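YbbR family protein (Desulfitobacterium hafniense, PDB 3LYW) is of unknown function but belongs to the YbbR family, this chain being an all-beta fragment of the longer bacterial protein. Local coordinates at residues I71-I74 / S75-V79. Sequence-based numbering, arbitrary orientation.
Sequences IVEI and SPRVV
A kink at the cis Ser75-Pro76 peptide bond interrupts the long strand 69-85, and at this break Arg77 reaches back over the residues just before it, Glu73 and Ile74. From the far side of that turn the arginine chain, turned about CB-CG (chi2 145°), doubles back so that its guanidinium lies with one face over the carbonyl oxygen of Ile74. Arg77 NH1 is 3.3 Å from Ile74 O, but the angle is too poor for a hydrogen bond. Farther out, Arg77 NH2 meets the aliphatic part of Glu73, 3.8 Å from its CG. With CG anti to its own nitrogen (chi1 -178°), the extended Glu73 chain is laid beside that NH2, its carboxylate plane 34° from the guanidinium. With Glu73 OE1 4.4 Å from Arg77 NH2, the opposite charges are near but short of a salt bridge; the carboxylate pairs instead with Lys30 through OE2. Just before the kink a classic beta bulge sets Val72 and Glu73 opposite Lys30, and backbone hydrogen bonds join Ser75 to Arg28 of strand 26-33 and Arg77 to Val61 of strand 55-63. Ile74 CG2 lies 3.8 Å from Pro76 O, while the Ile74 side chain touches Val27, Val61 and Val63.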
loop_
_atom_site.group_PDB
_atom_site.type_symbol
_atom_site.label_atom_id
_atom_site.label_comp_id
_atom_site.label_asym_id
_atom_site.label_seq_id
_atom_site.Cartn_x
_atom_site.Cartn_y
_atom_site.Cartn_z
ATOM N N ILE A 71 11.824 3.429 5.320
ATOM C CA ILE A 71 11.205 2.109 5.236
ATOM C C ILE A 71 12.277 1.090 4.865
ATOM O O ILE A 71 12.951 1.221 3.841
ATOM C CB ILE A 71 10.112 2.081 4.162
ATOM C CG1 ILE A 71 9.108 3.209 4.412
ATOM C CG2 ILE A 71 9.454 0.705 4.130
ATOM C CD1 ILE A 71 8.478 3.210 5.776
ATOM N N VAL A 72 12.453 0.077 5.701
ATOM C CA VAL A 72 13.470 -0.931 5.419
ATOM C C VAL A 72 12.903 -2.288 5.004
ATOM O O VAL A 72 13.607 -3.116 4.431
ATOM C CB VAL A 72 14.395 -1.132 6.637
ATOM C CG1 VAL A 72 15.079 0.176 6.985
ATOM C CG2 VAL A 72 13.603 -1.638 7.814
ATOM N N GLU A 73 11.633 -2.531 5.299
ATOM C CA GLU A 73 11.027 -3.807 4.938
ATOM C C GLU A 73 9.516 -3.669 4.830
ATOM O O GLU A 73 8.893 -3.015 5.654
ATOM C CB GLU A 73 11.374 -4.847 6.000
ATOM C CG GLU A 73 10.869 -6.238 5.743
ATOM C CD GLU A 73 11.370 -7.216 6.789
ATOM O OE1 GLU A 73 12.590 -7.495 6.819
ATOM O OE2 GLU A 73 10.547 -7.696 7.592
ATOM N N ILE A 74 8.936 -4.290 3.807
ATOM C CA ILE A 74 7.495 -4.233 3.593
ATOM C C ILE A 74 6.926 -5.618 3.307
ATOM O O ILE A 74 7.373 -6.306 2.389
ATOM C CB ILE A 74 7.134 -3.290 2.431
ATOM C CG1 ILE A 74 7.799 -1.926 2.625
ATOM C CG2 ILE A 74 5.624 -3.140 2.316
ATOM C CD1 ILE A 74 7.864 -1.093 1.363
ATOM N N SER A 75 5.937 -6.020 4.099
ATOM C CA SER A 75 5.304 -7.324 3.932
ATOM C C SER A 75 3.784 -7.210 3.998
ATOM O O SER A 75 3.233 -6.674 4.958
ATOM C CB SER A 75 5.804 -8.302 4.996
ATOM O OG SER A 75 5.220 -9.582 4.827
ATOM N N PRO A 76 3.113 -7.720 2.970
ATOM C CA PRO A 76 3.800 -8.354 1.839
ATOM C C PRO A 76 4.373 -7.321 0.874
ATOM O O PRO A 76 3.933 -6.172 0.868
ATOM C CB PRO A 76 2.683 -9.147 1.158
ATOM C CG PRO A 76 1.442 -8.396 1.488
ATOM C CD PRO A 76 1.650 -7.848 2.872
ATOM N N ARG A 77 5.346 -7.734 0.067
ATOM C CA ARG A 77 5.971 -6.839 -0.899
ATOM C C ARG A 77 5.132 -6.723 -2.167
ATOM O O ARG A 77 5.085 -5.666 -2.797
ATOM C CB ARG A 77 7.382 -7.324 -1.243
ATOM C CG ARG A 77 8.318 -7.407 -0.050
ATOM C CD ARG A 77 9.284 -8.574 -0.186
ATOM N NE ARG A 77 10.229 -8.633 0.926
ATOM C CZ ARG A 77 9.903 -8.985 2.165
ATOM N NH1 ARG A 77 8.651 -9.310 2.457
ATOM N NH2 ARG A 77 10.829 -9.012 3.114
ATOM N N VAL A 78 4.472 -7.815 -2.535
ATOM C CA VAL A 78 3.633 -7.839 -3.726
ATOM C C VAL A 78 2.239 -8.371 -3.408
ATOM O O VAL A 78 2.083 -9.281 -2.594
ATOM C CB VAL A 78 4.258 -8.699 -4.841
ATOM C CG1 VAL A 78 3.340 -8.745 -6.053
ATOM C CG2 VAL A 78 5.627 -8.158 -5.222
ATOM N N VAL A 79 1.229 -7.797 -4.055
ATOM C CA VAL A 79 -0.152 -8.211 -3.840
ATOM C C VAL A 79 -0.859 -8.488 -5.162
ATOM O O VAL A 79 -0.734 -7.721 -6.116
ATOM C CB VAL A 79 -0.945 -7.148 -3.057
ATOM C CG1 VAL A 79 -0.366 -6.976 -1.662
ATOM C CG2 VAL A 79 -0.943 -5.826 -3.810
#